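Local coordinates for protein neural-cadherin (Drosophila melanogaster, PDB 3UBF) that mediates calcium-dependent, preferentially homophilic cell-cell adhesion as a neural cadherin, represented here by three consecutive cadherin domains of its ectodomain, at residues D230-S235 / S266-L271; F24-E29 / G50-K55. One frame throughout, in Å; residues are numbered along the deposited sequence.

Contact 1 (D230-S235 / S266-L271); sequences DSDIIS and SGIVKL. With ZN (zinc ion), chain R.
Ile233 and Ile234 both face Val269, and the two backbone bonds made there are the heart of this antiparallel pair: Ile233 N donates to Val269 O at 2.8 Å, and Val269 N donates to Ile234 O, also at 2.8 Å, each donor lying almost in line with the C=O it meets. Two residues set against one make a classic beta bulge, with Ile233 at a psi of -46° that breaks the regular strand geometry. On the Leu271 side, Leu271 N donates to Ser231 O and Asp230 N to Leu271 O, both within the carbonyl plane. Asp232, paired with Lys270 and immediately before the bulge, binds a zinc ion through OD2 at 2.4 Å. Its other oxygen, OD1, sits 3.1 Å from Lys270 CE; the two side chains run alongside each other, pointing the same way, yet Lys270 NZ stays 4.0 Å from Asp232 OD1, too far for a salt bridge. The lysine chain is extended beyond CG and passes the carboxylate with its methylenes, CE nearest. Ile268 CG2 also touches the Asp232 carboxylate, approaching OD1 roughly perpendicular to the lysine CE, and Ser235 OG rests near Ile268 CG1. On the opposite face, Ile234 CG2 meets Val269 CB at 3.7 Å, the two side chains side by side and pointing the same way. In Ile233, turned toward Leu271 by the bulge, CG1 lies anti to the carbonyl carbon (chi1 -78°), and an extended chi2 carries CD1 to within 3.6 Å of Leu271 CB. Strand 260-262 flanks strand 268-271, Phe260 touching both Ile233 and Leu271, while Ile233 and Ile234 pack on strands 219-224 and 300-310 of the facing sheet, and Val269 on Leu305 of the latter, within a cadherin beta sandwich.

Contact 2 (F24-E29 / G50-K55); sequences FQLEKE and GAVRVK
Gly50 opens the pairing with its carbonyl: Leu26 N donates to Gly50 O at 2.8 Å, coming from above the carbonyl plane, 50° out of it. Gly50 C lies 3.2 Å from Gln25 NE2, beyond the end of the amide and to one side of its plane. The Gln25 chain bends at chi2 (65°), which places CD, and NE2 donates to both Leu26 O and Asn49 O, two backbone acceptors that hold the amide at the glycine. Ala51 pairs with Gln25 without hydrogen bonds between their backbones; its CA-H instead approaches Phe24 O, with Ala51 CA at 3.6 Å from that oxygen. Val52 carries most of the apolar contact. Its N donates to Phe24 O in a nearly straight 2.8 Å bond, and its side chain lies beside the Phe24 ring, pointing the same way. Val52 CB stands over one ring face in a CH-pi contact, 4.1 Å from the centroid and displaced toward the rim, while CG2 reaches Phe24 CZ at 3.7 Å. The same methyl meets Leu26 CD1 at 3.7 Å, so Val52 bridges the phenylalanine and leucine. Phe24 and Leu26 also touch strands 3-12 and 88-97 of the opposing sheet, with Val92 contacting both. Two sheets closed face to face over such apolar side chains form the Greek-key beta sandwich of a cadherin domain, here the first of the three.

Contacts 1 and 2 occupy the outer domains of this three-domain piece, contact 2 in the first and contact 1 in the third. Their centres are 61 Å apart and their nearest atoms about 47 Å apart, with no touch, on opposite sides of the chain's centre. Both are antiparallel strand pairs of a cadherin sandwich, one apolar face turned to the opposing sheet, but contact 1 is bulged and holds a zinc ion on its outer face, whereas contact 2 is unbulged and no bound metal forms part of it. Asp59 and Glu61, closely following segment 50-55, bind a calcium ion with Glu13 and Asp138; Asp98 and Asp134, further along the chain, belong to zinc sites.

Contact 1 (D230-S235 / S266-L271)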
loop_
_atom_site.group_PDB
_atom_site.type_symbol
_atom_site.label_atom_id
_atom_site.label_comp_id
_atom_site.label_asym_id
_atom_site.label_seq_id
_atom_site.Cartn_x
_atom_site.Cartn_y
_atom_site.Cartn_z
ATOM N N ASP A 230 -6.931 34.114 7.927
ATOM C CA ASP A 230 -7.202 33.246 9.074
ATOM C C ASP A 230 -7.914 31.935 8.706
ATOM O O ASP A 230 -8.439 31.235 9.578
ATOM C CB ASP A 230 -7.943 34.018 10.174
ATOM C CG ASP A 230 -7.144 35.209 10.693
ATOM O OD1 ASP A 230 -5.894 35.135 10.751
ATOM O OD2 ASP A 230 -7.771 36.224 11.060
ATOM N N SER A 231 -7.909 31.606 7.416
ATOM C CA SER A 231 -8.350 30.300 6.947
ATOM C C SER A 231 -7.211 29.281 7.043
ATOM O O SER A 231 -6.031 29.640 6.969
ATOM C CB SER A 231 -8.842 30.384 5.502
ATOM O OG SER A 231 -7.748 30.574 4.616
ATOM N N ASP A 232 -7.588 28.012 7.193
ATOM C CA ASP A 232 -6.650 26.902 7.297
ATOM C C ASP A 232 -6.017 26.638 5.947
ATOM O O ASP A 232 -6.713 26.594 4.931
ATOM C CB ASP A 232 -7.363 25.629 7.767
ATOM C CG ASP A 232 -8.053 25.791 9.117
ATOM O OD1 ASP A 232 -7.685 26.702 9.900
ATOM O OD2 ASP A 232 -8.975 24.993 9.402
ATOM N N ILE A 233 -4.701 26.458 5.951
ATOM C CA ILE A 233 -3.926 26.269 4.747
ATOM C C ILE A 233 -3.419 24.829 4.679
ATOM O O ILE A 233 -3.509 24.167 3.637
ATOM C CB ILE A 233 -2.755 27.278 4.717
ATOM C CG1 ILE A 233 -3.279 28.645 4.311
ATOM C CG2 ILE A 233 -1.618 26.844 3.776
ATOM C CD1 ILE A 233 -2.303 29.737 4.569
ATOM N N ILE A 234 -2.885 24.349 5.796
ATOM C CA ILE A 234 -2.356 22.998 5.873
ATOM C C ILE A 234 -2.315 22.569 7.332
ATOM O O ILE A 234 -2.133 23.409 8.224
ATOM C CB ILE A 234 -0.957 22.887 5.170
ATOM C CG1 ILE A 234 -0.456 21.434 5.142
ATOM C CG2 ILE A 234 0.050 23.852 5.781
ATOM C CD1 ILE A 234 0.561 21.156 4.056
ATOM N N SER A 235 -2.529 21.276 7.568
ATOM C CA SER A 235 -2.392 20.705 8.903
ATOM C C SER A 235 -1.103 19.929 8.988
ATOM O O SER A 235 -0.826 19.069 8.157
ATOM C CB SER A 235 -3.555 19.769 9.243
ATOM O OG SER A 235 -4.585 20.469 9.912
ATOM N N SER A 266 -2.745 22.676 17.667
ATOM C CA SER A 266 -3.537 22.095 16.597
ATOM C C SER A 266 -2.671 21.643 15.419
ATOM O O SER A 266 -3.025 20.694 14.710
ATOM C CB SER A 266 -4.605 23.088 16.139
ATOM O OG SER A 266 -4.012 24.243 15.571
ATOM N N GLY A 267 -1.543 22.328 15.225
ATOM C CA GLY A 267 -0.662 22.090 14.095
ATOM C C GLY A 267 -1.222 22.662 12.807
ATOM O O GLY A 267 -0.712 22.375 11.713
ATOM N N ILE A 268 -2.280 23.467 12.934
ATOM C CA ILE A 268 -2.950 24.019 11.772
ATOM C C ILE A 268 -2.296 25.329 11.394
ATOM O O ILE A 268 -2.231 26.257 12.208
ATOM C CB ILE A 268 -4.455 24.248 12.009
ATOM C CG1 ILE A 268 -5.164 22.939 12.372
ATOM C CG2 ILE A 268 -5.092 24.897 10.774
ATOM C CD1 ILE A 268 -6.660 23.114 12.683
ATOM N N VAL A 269 -1.808 25.386 10.158
ATOM C CA VAL A 269 -1.228 26.599 9.608
ATOM C C VAL A 269 -2.335 27.468 9.010
ATOM O O VAL A 269 -3.051 27.042 8.111
ATOM C CB VAL A 269 -0.155 26.274 8.542
ATOM C CG1 VAL A 269 0.503 27.549 7.999
ATOM C CG2 VAL A 269 0.888 25.348 9.122
ATOM N N LYS A 270 -2.480 28.682 9.521
ATOM C CA LYS A 270 -3.423 29.632 8.941
ATOM C C LYS A 270 -2.708 30.771 8.220
ATOM O O LYS A 270 -1.516 31.001 8.424
ATOM C CB LYS A 270 -4.379 30.179 10.000
ATOM C CG LYS A 270 -5.380 29.157 10.478
ATOM C CD LYS A 270 -6.260 29.698 11.587
ATOM C CE LYS A 270 -6.973 28.568 12.307
ATOM N NZ LYS A 270 -8.098 29.066 13.144
ATOM N N LEU A 271 -3.449 31.462 7.361
ATOM C CA LEU A 271 -2.980 32.682 6.731
ATOM C C LEU A 271 -3.180 33.857 7.679
ATOM O O LEU A 271 -4.295 34.105 8.133
ATOM C CB LEU A 271 -3.751 32.919 5.430
ATOM C CG LEU A 271 -3.337 34.110 4.555
ATOM C CD1 LEU A 271 -1.841 34.107 4.248
ATOM C CD2 LEU A 271 -4.142 34.109 3.273
HETATM ZN ZN ZN R . -9.894 25.698 11.477
#

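Contact 2 (F24-E29 / G50-K55)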
loop_
_atom_site.group_PDB
_atom_site.type_symbol
_atom_site.label_atom_id
_atom_site.label_comp_id
_atom_site.label_asym_id
_atom_site.label_seq_id
_atom_site.Cartn_x
_atom_site.Cartn_y
_atom_site.Cartn_z
ATOM N N PHE A 24 -16.878 -16.446 -24.374
ATOM C CA PHE A 24 -16.498 -16.378 -25.761
ATOM C C PHE A 24 -17.127 -17.523 -26.528
ATOM O O PHE A 24 -17.569 -18.527 -25.945
ATOM C CB PHE A 24 -14.963 -16.338 -25.934
ATOM C CG PHE A 24 -14.264 -17.604 -25.520
ATOM C CD1 PHE A 24 -13.855 -18.532 -26.480
ATOM C CD2 PHE A 24 -14.014 -17.875 -24.171
ATOM C CE1 PHE A 24 -13.199 -19.717 -26.098
ATOM C CE2 PHE A 24 -13.375 -19.050 -23.781
ATOM C CZ PHE A 24 -12.959 -19.971 -24.745
ATOM N N GLN A 25 -17.170 -17.321 -27.839
ATOM C CA GLN A 25 -17.707 -18.254 -28.798
ATOM C C GLN A 25 -16.549 -19.052 -29.415
ATOM O O GLN A 25 -15.633 -18.474 -30.004
ATOM C CB GLN A 25 -18.454 -17.451 -29.871
ATOM C CG GLN A 25 -19.049 -18.257 -31.010
ATOM C CD GLN A 25 -20.123 -19.177 -30.533
ATOM O OE1 GLN A 25 -21.218 -18.729 -30.182
ATOM N NE2 GLN A 25 -19.822 -20.477 -30.490
ATOM N N LEU A 26 -16.581 -20.370 -29.255
ATOM C CA LEU A 26 -15.689 -21.251 -29.991
ATOM C C LEU A 26 -16.097 -21.261 -31.468
ATOM O O LEU A 26 -17.291 -21.331 -31.792
ATOM C CB LEU A 26 -15.750 -22.660 -29.433
ATOM C CG LEU A 26 -14.955 -22.898 -28.153
ATOM C CD1 LEU A 26 -15.382 -24.203 -27.504
ATOM C CD2 LEU A 26 -13.458 -22.896 -28.455
ATOM N N GLU A 27 -15.106 -21.176 -32.355
ATOM C CA GLU A 27 -15.374 -21.098 -33.785
ATOM C C GLU A 27 -15.628 -22.476 -34.358
ATOM O O GLU A 27 -15.117 -23.486 -33.856
ATOM C CB GLU A 27 -14.219 -20.450 -34.540
ATOM C CG GLU A 27 -13.618 -19.222 -33.880
ATOM C CD GLU A 27 -12.425 -19.574 -33.024
ATOM O OE1 GLU A 27 -12.540 -20.507 -32.197
ATOM O OE2 GLU A 27 -11.372 -18.916 -33.182
ATOM N N LYS A 28 -16.414 -22.505 -35.424
ATOM C CA LYS A 28 -16.704 -23.739 -36.124
ATOM C C LYS A 28 -16.153 -23.685 -37.551
ATOM O O LYS A 28 -16.203 -22.635 -38.198
ATOM C CB LYS A 28 -18.209 -23.981 -36.121
ATOM C CG LYS A 28 -19.021 -22.846 -36.694
ATOM C CD LYS A 28 -20.486 -23.018 -36.364
ATOM C CE LYS A 28 -21.277 -21.831 -36.861
ATOM N NZ LYS A 28 -22.743 -22.077 -36.766
ATOM N N GLU A 29 -15.624 -24.807 -38.034
ATOM C CA GLU A 29 -15.148 -24.891 -39.418
ATOM C C GLU A 29 -16.289 -25.093 -40.402
ATOM O O GLU A 29 -16.164 -24.766 -41.587
ATOM C CB GLU A 29 -14.076 -25.969 -39.595
ATOM C CG GLU A 29 -12.647 -25.397 -39.703
ATOM C CD GLU A 29 -12.251 -24.969 -41.137
ATOM O OE1 GLU A 29 -12.790 -25.522 -42.131
ATOM O OE2 GLU A 29 -11.371 -24.087 -41.280
ATOM N N GLY A 50 -21.085 -23.990 -29.053
ATOM C CA GLY A 50 -19.700 -23.582 -28.847
ATOM C C GLY A 50 -19.459 -22.385 -27.945
ATOM O O GLY A 50 -18.306 -22.014 -27.707
ATOM N N ALA A 51 -20.531 -21.777 -27.431
ATOM C CA ALA A 51 -20.373 -20.718 -26.440
ATOM C C ALA A 51 -19.786 -21.303 -25.157
ATOM O O ALA A 51 -20.315 -22.283 -24.628
ATOM C CB ALA A 51 -21.697 -20.027 -26.166
ATOM N N VAL A 52 -18.680 -20.722 -24.683
ATOM C CA VAL A 52 -18.068 -21.130 -23.407
ATOM C C VAL A 52 -18.607 -20.289 -22.239
ATOM O O VAL A 52 -18.459 -19.069 -22.215
ATOM C CB VAL A 52 -16.529 -21.074 -23.465
ATOM C CG1 VAL A 52 -15.934 -21.400 -22.110
ATOM C CG2 VAL A 52 -15.992 -22.058 -24.506
ATOM N N ARG A 53 -19.237 -20.943 -21.273
ATOM C CA ARG A 53 -19.912 -20.224 -20.192
ATOM C C ARG A 53 -19.303 -20.481 -18.831
ATOM O O ARG A 53 -18.816 -21.580 -18.555
ATOM C CB ARG A 53 -21.408 -20.556 -20.168
ATOM C CG ARG A 53 -22.147 -20.047 -21.403
ATOM C CD ARG A 53 -23.560 -20.532 -21.465
ATOM N NE ARG A 53 -24.360 -19.935 -20.405
ATOM C CZ ARG A 53 -25.639 -20.212 -20.177
ATOM N NH1 ARG A 53 -26.288 -21.092 -20.944
ATOM N NH2 ARG A 53 -26.272 -19.599 -19.180
ATOM N N VAL A 54 -19.346 -19.456 -17.987
ATOM C CA VAL A 54 -18.881 -19.548 -16.605
ATOM C C VAL A 54 -19.771 -20.520 -15.836
ATOM O O VAL A 54 -20.994 -20.341 -15.772
ATOM C CB VAL A 54 -18.901 -18.160 -15.899
ATOM C CG1 VAL A 54 -18.299 -18.247 -14.513
ATOM C CG2 VAL A 54 -18.164 -17.113 -16.722
ATOM N N LYS A 55 -19.146 -21.545 -15.261
ATOM C CA LYS A 55 -19.833 -22.492 -14.393
ATOM C C LYS A 55 -19.726 -21.983 -12.963
ATOM O O LYS A 55 -20.674 -21.407 -12.429
ATOM C CB LYS A 55 -19.209 -23.882 -14.509
ATOM C CG LYS A 55 -20.091 -25.004 -13.985
ATOM C CD LYS A 55 -19.284 -26.268 -13.730
ATOM C CE LYS A 55 -19.673 -27.375 -14.696
ATOM N NZ LYS A 55 -19.098 -28.689 -14.296
#